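Glucoamylase (PDB 1LF6) hydrolyses alpha-1,4-glucosidic bonds from the non-reducing ends of starch-like chains, probably releasing beta-D-glucose one unit at a time. Local coordinates at residues 62-67 against 248-253; 85-90 against 115-120; 102-107 against 275-280; 540-545 against 673-678. All coordinates share one frame; numbering follows the deposited sequence.

Interaction 1 (62-67 against 248-253); sequences VYYPTI and LSFGQS. Unlike the reference sequence in segment 248-253: Q252 (reference Gly).
Y64 and F250 lie against each other along much of their length, their side chains running in opposite directions. CB of Y64 points toward F250, CG stands anti to the backbone N (chi1 159°), and the ring follows. Y64 CB lies over the F250 ring, toward the rim of one face, 4.0 Å from the centroid. Next, Y64 CG is 3.6 Å from F250 CG. F250 CB stands over the centre of the phenol ring, with Y64 CD1 (3.5 Å) and CE1 passing it; P65 CB, beyond a cis peptide, lies toward the rim of the opposite face. The aromatic planes, at 28°, are slid so far apart that they barely overlap; flat faces suit both places because each accepts the partner's CH2. Y64 CZ approaches G251 N, and G251, lacking a side chain, lets Y64 OH come within 3.4 Å of its CA. V62 CG1 adds a contact 3.7 Å from F250 CZ. An alanine in place of Y64 would probably leave F250 CB without the ring over it and G251 without the hydroxyl beside it, opening a gap between the end of strand 58-63 and strand 243-251. V62, in strand 58-63, belongs to one sheet of the super-beta-sandwich and F250, in strand 243-251, to the other; Y64, directly after the first strand, also touches D71 of strand 70-80 and V186 of strand 186-192.

Interaction 2 (85-90 against 115-120); sequences FVPDET and KGRYRI
A cation-pi stack between F85 and R117, backed by apolar packing, joins the connection that leaves strand 70-80 to R117 and Y118, where strand 118-126 begins, near one end of the beta-sandwich. The guanidinium lies flat on one face of the phenyl ring, with R117 CZ 3.5 Å from the F85 centroid and the planes 23° apart. R117 NH1 sits closest, 3.0 Å from F85 CG, while K115 CD lies toward the rim of the opposite face of the guanidinium. A bend at chi3 (-54°) places R117 NE, which forms a salt bridge with D113. An alanine in place of F85 would probably leave that guanidinium face without its aromatic partner and the group less firmly held flat. Compact P87 wedges between two partners: its CG is 3.4 Å from R117 NH2 and 3.5 Å from Y118 CE1. Y118 OH is buried with no polar partner in the model. Further on, D88 is the N-cap of the short, weakly bonded helix 89-92, its OD2 accepting from T90 N (2.9 Å) and T90 OG1. The connection passes from strand 70-80 in one sheet to strand 93-99 in the other, as crossovers in a beta-sandwich do, and this stack fastens it to strand 118-126.

Interaction 3 (102-107 against 275-280); sequences DKSLGY and NYIDEW
L105 crosses the W280 indole obliquely, L105 CD1 lying over the face of the six-membered ring and 3.8 Å from W280 CZ2. W280 CD1 lies above one face of the Y276 ring, toward its rim. Y276 is turned differently against the loop: it presents its edge, with L105 C and G106 N near the ring plane. Its CG is anti to the backbone N (chi1 -179°), and the ring beyond it ends near L105. The Y276 hydroxyl donates to L105 O over 2.8 Å, from well above the carbonyl plane. L105 is the centre of an inverse gamma turn, and small G106 lets the tyrosine edge approach the backbone. Beside them, S104 OG, bonded to T101, is 3.8 Å from I277 CG2. The loop between strands 93-99 and 107-113 thus docks on helix 269-284, with M303 touching both L105 and W280. Two large aromatics suit this buried site because each combines an apolar surface with one polar atom: Y276 OH satisfies a loop carbonyl, and W280 NE1 is bonded to T42 O.

Interaction 4 (540-545 against 673-678); sequences VRLGVK and DMPDIV
R541 and D673 form a side-on salt bridge just before G543 ends helix 538-541 in a Schellman motif, among the helices of the (alpha/alpha)-barrel region. R541 NE donates almost straight to the syn lone pair of D673 OD1 (2.8 Å, 168°), and R541 NH1 reaches D673 OD2, also over 2.8 Å but with more bend. The planes of the two groups are turned by 38°. Alongside, M674 lays its flexible thioether on the turn, SD 3.6 Å from G543 CA; a side chain at this positive-phi position would crowd the sulfur, which suits glycine. V678, branched and buried, lays CG1 against the L542 carbonyl oxygen and 4.0 Å from V544 CG2. In the next shell, E658 forms a salt bridge with NH2 of R541, so the buried arginine answers two acids, and M608 of helix 600-612 touches both R541 and D673. A449 and A453 of helix 445-464 touch L542 and V678, respectively. Between the backbones, one water donates to R541 O at 2.9 Å and to D673 O at 2.8 Å.

Interactions 1, 2 and 3 all belong to the N-terminal, beta-rich part of the chain, whereas interaction 4 lies among the helices of the barrel region, on the opposite side of the chain's centre from interactions 1 and 2. Interaction 3 crosses interactions 1 and 2 along the chain, and its own segments lie 168 residues apart. The centres of interactions 1 and 3 are about 20 Å apart and those of 1 and 2 about 30 Å, with no direct touch. Interaction 4 is about 36 Å from interaction 3 and 54 Å from interaction 2, centre to centre. All four lie away from the probable catalytic acids E435 and E438 and the likely substrate-binding W325.

Interaction 1 (62-67 against 248-253)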
loop_
_atom_site.group_PDB
_atom_site.type_symbol
_atom_site.label_atom_id
_atom_site.label_comp_id
_atom_site.label_asym_id
_atom_site.label_seq_id
_atom_site.Cartn_x
_atom_site.Cartn_y
_atom_site.Cartn_z
ATOM N N VAL A 62 -3.175 -9.022 8.900
ATOM C CA VAL A 62 -4.576 -8.692 9.139
ATOM C C VAL A 62 -4.544 -7.529 10.116
ATOM O O VAL A 62 -3.816 -7.564 11.111
ATOM C CB VAL A 62 -5.366 -9.874 9.759
ATOM C CG1 VAL A 62 -6.834 -9.494 9.895
ATOM C CG2 VAL A 62 -5.227 -11.116 8.889
ATOM N N TYR A 63 -5.336 -6.503 9.837
ATOM C CA TYR A 63 -5.353 -5.298 10.661
ATOM C C TYR A 63 -6.636 -5.056 11.447
ATOM O O TYR A 63 -7.736 -5.324 10.960
ATOM C CB TYR A 63 -5.084 -4.085 9.766
ATOM C CG TYR A 63 -3.767 -4.158 9.023
ATOM C CD1 TYR A 63 -2.686 -3.359 9.398
ATOM C CD2 TYR A 63 -3.593 -5.045 7.961
ATOM C CE1 TYR A 63 -1.462 -3.444 8.733
ATOM C CE2 TYR A 63 -2.374 -5.139 7.290
ATOM C CZ TYR A 63 -1.314 -4.336 7.680
ATOM O OH TYR A 63 -0.107 -4.428 7.014
ATOM N N TYR A 64 -6.467 -4.520 12.654
ATOM C CA TYR A 64 -7.560 -4.188 13.564
ATOM C C TYR A 64 -6.991 -3.503 14.801
ATOM O O TYR A 64 -5.955 -3.916 15.324
ATOM C CB TYR A 64 -8.334 -5.449 13.990
ATOM C CG TYR A 64 -9.117 -5.271 15.283
ATOM C CD1 TYR A 64 -8.501 -5.453 16.522
ATOM C CD2 TYR A 64 -10.455 -4.875 15.268
ATOM C CE1 TYR A 64 -9.193 -5.245 17.712
ATOM C CE2 TYR A 64 -11.161 -4.663 16.458
ATOM C CZ TYR A 64 -10.520 -4.851 17.675
ATOM O OH TYR A 64 -11.200 -4.649 18.856
ATOM N N PRO A 65 -7.665 -2.453 15.296
ATOM C CA PRO A 65 -8.909 -1.868 14.786
ATOM C C PRO A 65 -8.652 -0.690 13.850
ATOM O O PRO A 65 -9.589 -0.021 13.408
ATOM C CB PRO A 65 -9.612 -1.436 16.058
ATOM C CG PRO A 65 -8.467 -0.897 16.858
ATOM C CD PRO A 65 -7.369 -1.932 16.646
ATOM N N THR A 66 -7.379 -0.431 13.570
ATOM C CA THR A 66 -6.999 0.660 12.682
ATOM C C THR A 66 -6.151 0.088 11.557
ATOM O O THR A 66 -5.525 -0.962 11.713
ATOM C CB THR A 66 -6.179 1.734 13.411
ATOM O OG1 THR A 66 -4.991 1.139 13.938
ATOM C CG2 THR A 66 -6.989 2.358 14.547
ATOM N N ILE A 67 -6.114 0.791 10.432
ATOM C CA ILE A 67 -5.369 0.321 9.275
ATOM C C ILE A 67 -3.846 0.286 9.458
ATOM O O ILE A 67 -3.136 -0.217 8.595
ATOM C CB ILE A 67 -5.752 1.151 8.023
ATOM C CG1 ILE A 67 -5.461 0.348 6.757
ATOM C CG2 ILE A 67 -5.019 2.492 8.035
ATOM C CD1 ILE A 67 -6.051 0.976 5.512
ATOM N N LEU A 248 -11.866 -15.676 12.266
ATOM C CA LEU A 248 -10.956 -14.978 13.165
ATOM C C LEU A 248 -11.609 -13.662 13.556
ATOM O O LEU A 248 -11.845 -12.793 12.709
ATOM C CB LEU A 248 -9.618 -14.705 12.479
ATOM C CG LEU A 248 -8.611 -13.875 13.284
ATOM C CD1 LEU A 248 -8.157 -14.645 14.515
ATOM C CD2 LEU A 248 -7.417 -13.532 12.395
ATOM N N SER A 249 -11.911 -13.520 14.842
ATOM C CA SER A 249 -12.551 -12.313 15.334
ATOM C C SER A 249 -11.632 -11.517 16.252
ATOM O O SER A 249 -10.656 -12.046 16.790
ATOM C CB SER A 249 -13.851 -12.680 16.056
ATOM O OG SER A 249 -14.729 -13.358 15.171
ATOM N N PHE A 250 -11.961 -10.241 16.424
ATOM C CA PHE A 250 -11.176 -9.336 17.251
ATOM C C PHE A 250 -12.047 -8.642 18.288
ATOM O O PHE A 250 -13.255 -8.483 18.096
ATOM C CB PHE A 250 -10.507 -8.280 16.368
ATOM C CG PHE A 250 -9.574 -8.853 15.337
ATOM C CD1 PHE A 250 -8.200 -8.870 15.557
ATOM C CD2 PHE A 250 -10.069 -9.394 14.157
ATOM C CE1 PHE A 250 -7.333 -9.416 14.615
ATOM C CE2 PHE A 250 -9.212 -9.944 13.208
ATOM C CZ PHE A 250 -7.839 -9.955 13.438
ATOM N N GLY A 251 -11.417 -8.223 19.381
ATOM C CA GLY A 251 -12.129 -7.535 20.441
ATOM C C GLY A 251 -11.161 -6.926 21.436
ATOM O O GLY A 251 -9.960 -7.184 21.371
ATOM N N GLN A 252 -11.677 -6.116 22.355
ATOM C CA GLN A 252 -10.839 -5.481 23.370
ATOM C C GLN A 252 -10.868 -6.317 24.651
ATOM O O GLN A 252 -10.392 -5.890 25.706
ATOM C CB GLN A 252 -11.343 -4.063 23.657
ATOM C CG GLN A 252 -10.466 -3.259 24.613
ATOM C CD GLN A 252 -11.074 -1.914 24.963
ATOM O OE1 GLN A 252 -12.182 -1.842 25.502
ATOM N NE2 GLN A 252 -10.353 -0.839 24.660
ATOM N N SER A 253 -11.435 -7.513 24.541
ATOM C CA SER A 253 -11.540 -8.429 25.670
ATOM C C SER A 253 -11.845 -9.828 25.159
ATOM O O SER A 253 -12.212 -10.007 23.997
ATOM C CB SER A 253 -12.653 -7.979 26.626
ATOM O OG SER A 253 -13.935 -8.138 26.042
#

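Interaction 2 (85-90 against 115-120)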
loop_
_atom_site.group_PDB
_atom_site.type_symbol
_atom_site.label_atom_id
_atom_site.label_comp_id
_atom_site.label_asym_id
_atom_site.label_seq_id
_atom_site.Cartn_x
_atom_site.Cartn_y
_atom_site.Cartn_z
ATOM N N PHE A 85 6.205 -36.952 3.758
ATOM C CA PHE A 85 6.157 -35.554 3.325
ATOM C C PHE A 85 5.318 -34.608 4.189
ATOM O O PHE A 85 4.326 -35.006 4.803
ATOM C CB PHE A 85 5.688 -35.476 1.865
ATOM C CG PHE A 85 4.240 -35.827 1.667
ATOM C CD1 PHE A 85 3.239 -34.897 1.934
ATOM C CD2 PHE A 85 3.877 -37.086 1.204
ATOM C CE1 PHE A 85 1.902 -35.213 1.744
ATOM C CE2 PHE A 85 2.540 -37.413 1.010
ATOM C CZ PHE A 85 1.552 -36.474 1.280
ATOM N N VAL A 86 5.743 -33.347 4.220
ATOM C CA VAL A 86 5.072 -32.294 4.979
ATOM C C VAL A 86 5.175 -30.976 4.206
ATOM O O VAL A 86 6.106 -30.201 4.419
ATOM C CB VAL A 86 5.728 -32.093 6.366
ATOM C CG1 VAL A 86 5.019 -30.984 7.125
ATOM C CG2 VAL A 86 5.681 -33.385 7.158
ATOM N N PRO A 87 4.229 -30.716 3.283
ATOM C CA PRO A 87 4.257 -29.473 2.503
ATOM C C PRO A 87 3.525 -28.280 3.114
ATOM O O PRO A 87 2.430 -28.410 3.663
ATOM C CB PRO A 87 3.640 -29.891 1.171
ATOM C CG PRO A 87 2.618 -30.865 1.598
ATOM C CD PRO A 87 3.367 -31.710 2.616
ATOM N N ASP A 88 4.166 -27.119 3.007
ATOM C CA ASP A 88 3.629 -25.852 3.490
ATOM C C ASP A 88 3.036 -25.226 2.234
ATOM O O ASP A 88 3.763 -24.938 1.286
ATOM C CB ASP A 88 4.772 -24.994 4.043
ATOM C CG ASP A 88 4.325 -23.592 4.466
ATOM O OD1 ASP A 88 5.077 -22.951 5.234
ATOM O OD2 ASP A 88 3.250 -23.125 4.036
ATOM N N GLU A 89 1.720 -25.036 2.218
ATOM C CA GLU A 89 1.049 -24.478 1.046
ATOM C C GLU A 89 1.672 -23.171 0.550
ATOM O O GLU A 89 1.735 -22.933 -0.656
ATOM C CB GLU A 89 -0.443 -24.257 1.333
ATOM C CG GLU A 89 -0.756 -22.979 2.100
ATOM C CD GLU A 89 -2.246 -22.756 2.300
ATOM O OE1 GLU A 89 -3.025 -23.066 1.374
ATOM O OE2 GLU A 89 -2.635 -22.256 3.376
ATOM N N THR A 90 2.143 -22.336 1.474
ATOM C CA THR A 90 2.734 -21.056 1.098
ATOM C C THR A 90 4.043 -21.165 0.324
ATOM O O THR A 90 4.556 -20.163 -0.173
ATOM C CB THR A 90 2.965 -20.140 2.334
ATOM O OG1 THR A 90 3.950 -20.717 3.200
ATOM C CG2 THR A 90 1.671 -19.956 3.106
ATOM N N LYS A 115 3.480 -31.179 -6.151
ATOM C CA LYS A 115 3.639 -32.599 -6.433
ATOM C C LYS A 115 2.310 -33.232 -6.838
ATOM O O LYS A 115 2.204 -34.450 -6.986
ATOM C CB LYS A 115 4.235 -33.304 -5.213
ATOM C CG LYS A 115 5.635 -32.809 -4.883
ATOM C CD LYS A 115 6.161 -33.400 -3.586
ATOM C CE LYS A 115 7.558 -32.884 -3.274
ATOM N NZ LYS A 115 8.065 -33.399 -1.973
ATOM N N GLY A 116 1.301 -32.383 -7.018
ATOM C CA GLY A 116 -0.016 -32.832 -7.432
ATOM C C GLY A 116 -0.703 -33.863 -6.560
ATOM O O GLY A 116 -1.377 -34.758 -7.071
ATOM N N ARG A 117 -0.551 -33.738 -5.247
ATOM C CA ARG A 117 -1.174 -34.680 -4.328
ATOM C C ARG A 117 -2.455 -34.111 -3.734
ATOM O O ARG A 117 -3.406 -34.847 -3.471
ATOM C CB ARG A 117 -0.191 -35.046 -3.212
ATOM C CG ARG A 117 1.088 -35.695 -3.729
ATOM C CD ARG A 117 2.155 -35.813 -2.654
ATOM N NE ARG A 117 2.429 -34.524 -2.021
ATOM C CZ ARG A 117 3.535 -34.242 -1.338
ATOM N NH1 ARG A 117 4.487 -35.156 -1.198
ATOM N NH2 ARG A 117 3.683 -33.047 -0.786
ATOM N N TYR A 118 -2.484 -32.798 -3.532
ATOM C CA TYR A 118 -3.659 -32.155 -2.960
ATOM C C TYR A 118 -3.978 -30.813 -3.611
ATOM O O TYR A 118 -3.231 -30.314 -4.455
ATOM C CB TYR A 118 -3.469 -31.938 -1.456
ATOM C CG TYR A 118 -2.358 -30.968 -1.127
ATOM C CD1 TYR A 118 -1.042 -31.406 -0.971
ATOM C CD2 TYR A 118 -2.614 -29.600 -1.021
ATOM C CE1 TYR A 118 -0.007 -30.503 -0.716
ATOM C CE2 TYR A 118 -1.588 -28.690 -0.770
ATOM C CZ TYR A 118 -0.288 -29.148 -0.621
ATOM O OH TYR A 118 0.728 -28.250 -0.392
ATOM N N ARG A 119 -5.100 -30.235 -3.194
ATOM C CA ARG A 119 -5.551 -28.944 -3.692
ATOM C C ARG A 119 -6.412 -28.308 -2.615
ATOM O O ARG A 119 -7.305 -28.949 -2.063
ATOM C CB ARG A 119 -6.378 -29.115 -4.968
ATOM C CG ARG A 119 -6.889 -27.805 -5.555
ATOM C CD ARG A 119 -8.032 -28.059 -6.516
ATOM N NE ARG A 119 -7.604 -28.835 -7.673
ATOM C CZ ARG A 119 -8.419 -29.580 -8.413
ATOM N NH1 ARG A 119 -7.943 -30.251 -9.451
ATOM N NH2 ARG A 119 -9.708 -29.663 -8.104
ATOM N N ILE A 120 -6.134 -27.049 -2.302
ATOM C CA ILE A 120 -6.907 -26.340 -1.294
ATOM C C ILE A 120 -7.531 -25.104 -1.932
ATOM O O ILE A 120 -6.841 -24.311 -2.574
ATOM C CB ILE A 120 -6.020 -25.905 -0.102
ATOM C CG1 ILE A 120 -5.391 -27.134 0.559
ATOM C CG2 ILE A 120 -6.853 -25.136 0.913
ATOM C CD1 ILE A 120 -4.512 -26.815 1.760
#

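Interaction 3 (102-107 against 275-280)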
loop_
_atom_site.group_PDB
_atom_site.type_symbol
_atom_site.label_atom_id
_atom_site.label_comp_id
_atom_site.label_asym_id
_atom_site.label_seq_id
_atom_site.Cartn_x
_atom_site.Cartn_y
_atom_site.Cartn_z
ATOM N N ASP A 102 -15.656 -8.485 -10.406
ATOM C CA ASP A 102 -14.820 -7.346 -10.764
ATOM C C ASP A 102 -15.158 -6.101 -9.948
ATOM O O ASP A 102 -14.499 -5.067 -10.072
ATOM C CB ASP A 102 -14.976 -7.021 -12.251
ATOM C CG ASP A 102 -14.108 -7.891 -13.131
ATOM O OD1 ASP A 102 -14.152 -7.715 -14.371
ATOM O OD2 ASP A 102 -13.375 -8.749 -12.589
ATOM N N LYS A 103 -16.185 -6.192 -9.112
ATOM C CA LYS A 103 -16.581 -5.043 -8.307
ATOM C C LYS A 103 -16.674 -5.371 -6.823
ATOM O O LYS A 103 -17.535 -4.850 -6.114
ATOM C CB LYS A 103 -17.913 -4.475 -8.819
ATOM C CG LYS A 103 -17.827 -3.929 -10.249
ATOM C CD LYS A 103 -19.170 -3.440 -10.782
ATOM C CE LYS A 103 -19.035 -2.857 -12.188
ATOM N NZ LYS A 103 -20.349 -2.414 -12.757
ATOM N N SER A 104 -15.783 -6.247 -6.363
ATOM C CA SER A 104 -15.729 -6.640 -4.957
ATOM C C SER A 104 -14.330 -7.126 -4.578
ATOM O O SER A 104 -13.666 -7.822 -5.352
ATOM C CB SER A 104 -16.768 -7.736 -4.650
ATOM O OG SER A 104 -16.587 -8.888 -5.455
ATOM N N LEU A 105 -13.880 -6.745 -3.387
ATOM C CA LEU A 105 -12.560 -7.154 -2.917
ATOM C C LEU A 105 -12.642 -8.453 -2.121
ATOM O O LEU A 105 -12.110 -8.563 -1.014
ATOM C CB LEU A 105 -11.919 -6.043 -2.077
ATOM C CG LEU A 105 -11.481 -4.789 -2.846
ATOM C CD1 LEU A 105 -10.784 -3.818 -1.907
ATOM C CD2 LEU A 105 -10.541 -5.182 -3.973
ATOM N N GLY A 106 -13.338 -9.426 -2.701
ATOM C CA GLY A 106 -13.480 -10.733 -2.090
ATOM C C GLY A 106 -12.613 -11.634 -2.944
ATOM O O GLY A 106 -12.571 -11.470 -4.160
ATOM N N TYR A 107 -11.927 -12.591 -2.335
ATOM C CA TYR A 107 -11.039 -13.446 -3.109
ATOM C C TYR A 107 -11.211 -14.949 -2.975
ATOM O O TYR A 107 -11.625 -15.473 -1.936
ATOM C CB TYR A 107 -9.582 -13.117 -2.769
ATOM C CG TYR A 107 -9.194 -11.676 -2.997
ATOM C CD1 TYR A 107 -8.522 -11.287 -4.154
ATOM C CD2 TYR A 107 -9.477 -10.704 -2.041
ATOM C CE1 TYR A 107 -8.137 -9.964 -4.349
ATOM C CE2 TYR A 107 -9.100 -9.380 -2.225
ATOM C CZ TYR A 107 -8.429 -9.017 -3.381
ATOM O OH TYR A 107 -8.060 -7.703 -3.563
ATOM N N ASN A 275 -23.494 -10.141 1.053
ATOM C CA ASN A 275 -23.574 -8.805 1.644
ATOM C C ASN A 275 -22.246 -8.073 1.464
ATOM O O ASN A 275 -22.213 -6.862 1.241
ATOM C CB ASN A 275 -23.903 -8.891 3.140
ATOM C CG ASN A 275 -25.331 -9.353 3.405
ATOM O OD1 ASN A 275 -25.714 -9.585 4.551
ATOM N ND2 ASN A 275 -26.122 -9.479 2.346
ATOM N N TYR A 276 -21.150 -8.818 1.574
ATOM C CA TYR A 276 -19.822 -8.239 1.418
ATOM C C TYR A 276 -19.682 -7.735 -0.011
ATOM O O TYR A 276 -19.295 -6.586 -0.245
ATOM C CB TYR A 276 -18.747 -9.292 1.713
ATOM C CG TYR A 276 -17.321 -8.790 1.595
ATOM C CD1 TYR A 276 -16.683 -8.167 2.667
ATOM C CD2 TYR A 276 -16.606 -8.948 0.408
ATOM C CE1 TYR A 276 -15.359 -7.712 2.560
ATOM C CE2 TYR A 276 -15.288 -8.499 0.289
ATOM C CZ TYR A 276 -14.672 -7.885 1.366
ATOM O OH TYR A 276 -13.370 -7.451 1.244
ATOM N N ILE A 277 -20.027 -8.600 -0.961
ATOM C CA ILE A 277 -19.946 -8.274 -2.381
ATOM C C ILE A 277 -20.863 -7.117 -2.778
ATOM O O ILE A 277 -20.437 -6.201 -3.484
ATOM C CB ILE A 277 -20.291 -9.511 -3.249
ATOM C CG1 ILE A 277 -19.261 -10.613 -3.005
ATOM C CG2 ILE A 277 -20.326 -9.132 -4.724
ATOM C CD1 ILE A 277 -19.614 -11.946 -3.654
ATOM N N ASP A 278 -22.115 -7.156 -2.324
ATOM C CA ASP A 278 -23.078 -6.105 -2.654
ATOM C C ASP A 278 -22.611 -4.725 -2.204
ATOM O O ASP A 278 -22.772 -3.743 -2.926
ATOM C CB ASP A 278 -24.449 -6.388 -2.020
ATOM C CG ASP A 278 -25.113 -7.629 -2.582
ATOM O OD1 ASP A 278 -24.970 -7.889 -3.797
ATOM O OD2 ASP A 278 -25.796 -8.339 -1.811
ATOM N N GLU A 279 -22.045 -4.653 -1.004
ATOM C CA GLU A 279 -21.571 -3.381 -0.474
ATOM C C GLU A 279 -20.495 -2.783 -1.373
ATOM O O GLU A 279 -20.502 -1.580 -1.655
ATOM C CB GLU A 279 -21.023 -3.564 0.943
ATOM C CG GLU A 279 -21.556 -2.543 1.933
ATOM C CD GLU A 279 -21.037 -2.749 3.348
ATOM O OE1 GLU A 279 -21.504 -2.032 4.261
ATOM O OE2 GLU A 279 -20.166 -3.621 3.553
ATOM N N TRP A 280 -19.573 -3.629 -1.820
ATOM C CA TRP A 280 -18.493 -3.195 -2.695
ATOM C C TRP A 280 -18.999 -2.866 -4.097
ATOM O O TRP A 280 -18.516 -1.930 -4.733
ATOM C CB TRP A 280 -17.414 -4.280 -2.776
ATOM C CG TRP A 280 -16.361 -4.134 -1.727
ATOM C CD1 TRP A 280 -16.031 -5.038 -0.759
ATOM C CD2 TRP A 280 -15.516 -2.996 -1.520
ATOM N NE1 TRP A 280 -15.034 -4.533 0.043
ATOM C CE2 TRP A 280 -14.698 -3.280 -0.404
ATOM C CE3 TRP A 280 -15.370 -1.762 -2.171
ATOM C CZ2 TRP A 280 -13.747 -2.375 0.078
ATOM C CZ3 TRP A 280 -14.428 -0.861 -1.694
ATOM C CH2 TRP A 280 -13.627 -1.173 -0.579
#

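Interaction 4 (540-545 against 673-678)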
loop_
_atom_site.group_PDB
_atom_site.type_symbol
_atom_site.label_atom_id
_atom_site.label_comp_id
_atom_site.label_asym_id
_atom_site.label_seq_id
_atom_site.Cartn_x
_atom_site.Cartn_y
_atom_site.Cartn_z
ATOM N N VAL A 540 5.439 19.775 -16.454
ATOM C CA VAL A 540 4.367 19.775 -17.448
ATOM C C VAL A 540 3.046 19.275 -16.842
ATOM O O VAL A 540 1.978 19.822 -17.115
ATOM C CB VAL A 540 4.746 18.905 -18.677
ATOM C CG1 VAL A 540 6.100 19.353 -19.247
ATOM C CG2 VAL A 540 4.806 17.451 -18.291
ATOM N N ARG A 541 3.130 18.239 -16.013
ATOM C CA ARG A 541 1.960 17.670 -15.352
ATOM C C ARG A 541 1.167 18.742 -14.596
ATOM O O ARG A 541 -0.067 18.746 -14.606
ATOM C CB ARG A 541 2.410 16.580 -14.373
ATOM C CG ARG A 541 1.286 15.855 -13.641
ATOM C CD ARG A 541 0.311 15.185 -14.604
ATOM N NE ARG A 541 -0.559 14.247 -13.901
ATOM C CZ ARG A 541 -0.223 13.002 -13.558
ATOM N NH1 ARG A 541 -1.092 12.239 -12.912
ATOM N NH2 ARG A 541 0.966 12.505 -13.880
ATOM N N LEU A 542 1.879 19.656 -13.946
ATOM C CA LEU A 542 1.238 20.721 -13.173
ATOM C C LEU A 542 0.913 21.992 -13.962
ATOM O O LEU A 542 0.352 22.933 -13.405
ATOM C CB LEU A 542 2.108 21.074 -11.964
ATOM C CG LEU A 542 2.086 20.035 -10.837
ATOM C CD1 LEU A 542 3.320 20.175 -9.960
ATOM C CD2 LEU A 542 0.807 20.221 -10.023
ATOM N N GLY A 543 1.256 22.012 -15.249
ATOM C CA GLY A 543 0.985 23.173 -16.086
ATOM C C GLY A 543 1.943 24.335 -15.901
ATOM O O GLY A 543 1.616 25.491 -16.206
ATOM N N VAL A 544 3.136 24.028 -15.401
ATOM C CA VAL A 544 4.159 25.037 -15.155
ATOM C C VAL A 544 5.020 25.250 -16.398
ATOM O O VAL A 544 5.473 26.365 -16.662
ATOM C CB VAL A 544 5.033 24.625 -13.944
ATOM C CG1 VAL A 544 6.161 25.622 -13.733
ATOM C CG2 VAL A 544 4.157 24.554 -12.694
ATOM N N LYS A 545 5.241 24.175 -17.152
ATOM C CA LYS A 545 6.019 24.228 -18.392
ATOM C C LYS A 545 5.213 23.549 -19.497
ATOM O O LYS A 545 4.387 22.683 -19.213
ATOM C CB LYS A 545 7.359 23.509 -18.220
ATOM C CG LYS A 545 8.316 24.183 -17.238
ATOM C CD LYS A 545 8.842 25.508 -17.786
ATOM C CE LYS A 545 9.841 26.156 -16.824
ATOM N NZ LYS A 545 10.416 27.421 -17.367
ATOM N N ASP A 673 -5.964 15.689 -14.079
ATOM C CA ASP A 673 -5.630 16.237 -12.765
ATOM C C ASP A 673 -4.786 17.519 -12.769
ATOM O O ASP A 673 -4.289 17.938 -11.721
ATOM C CB ASP A 673 -4.949 15.168 -11.896
ATOM C CG ASP A 673 -3.603 14.714 -12.452
ATOM O OD1 ASP A 673 -3.245 15.102 -13.583
ATOM O OD2 ASP A 673 -2.916 13.953 -11.748
ATOM N N MET A 674 -4.630 18.153 -13.928
ATOM C CA MET A 674 -3.848 19.387 -13.996
ATOM C C MET A 674 -4.709 20.601 -13.647
ATOM O O MET A 674 -5.787 20.788 -14.206
ATOM C CB MET A 674 -3.239 19.568 -15.395
ATOM C CG MET A 674 -2.480 20.887 -15.581
ATOM S SD MET A 674 -1.617 20.983 -17.151
ATOM C CE MET A 674 -3.026 21.056 -18.308
ATOM N N PRO A 675 -4.253 21.426 -12.694
ATOM C CA PRO A 675 -5.016 22.617 -12.304
ATOM C C PRO A 675 -5.007 23.631 -13.455
ATOM O O PRO A 675 -3.960 24.164 -13.817
ATOM C CB PRO A 675 -4.278 23.102 -11.058
ATOM C CG PRO A 675 -2.845 22.666 -11.321
ATOM C CD PRO A 675 -3.030 21.279 -11.881
ATOM N N ASP A 676 -6.179 23.883 -14.028
ATOM C CA ASP A 676 -6.300 24.776 -15.176
ATOM C C ASP A 676 -5.733 26.186 -15.055
ATOM O O ASP A 676 -5.163 26.700 -16.014
ATOM C CB ASP A 676 -7.764 24.868 -15.631
ATOM C CG ASP A 676 -8.703 25.166 -14.492
ATOM O OD1 ASP A 676 -9.785 25.739 -14.740
ATOM O OD2 ASP A 676 -8.362 24.818 -13.345
ATOM N N ILE A 677 -5.878 26.820 -13.899
ATOM C CA ILE A 677 -5.365 28.177 -13.763
ATOM C C ILE A 677 -3.850 28.232 -13.845
ATOM O O ILE A 677 -3.288 29.233 -14.283
ATOM C CB ILE A 677 -5.844 28.847 -12.459
ATOM C CG1 ILE A 677 -4.839 28.683 -11.332
ATOM C CG2 ILE A 677 -7.084 28.196 -12.004
ATOM C CD1 ILE A 677 -5.310 29.325 -10.034
ATOM N N VAL A 678 -3.183 27.160 -13.435
ATOM C CA VAL A 678 -1.731 27.129 -13.506
ATOM C C VAL A 678 -1.350 26.998 -14.976
ATOM O O VAL A 678 -0.526 27.756 -15.491
ATOM C CB VAL A 678 -1.146 25.928 -12.740
ATOM C CG1 VAL A 678 0.371 25.926 -12.880
ATOM C CG2 VAL A 678 -1.560 25.987 -11.278
HETATM O O HOH W 1 -1.555 18.048 -12.161
#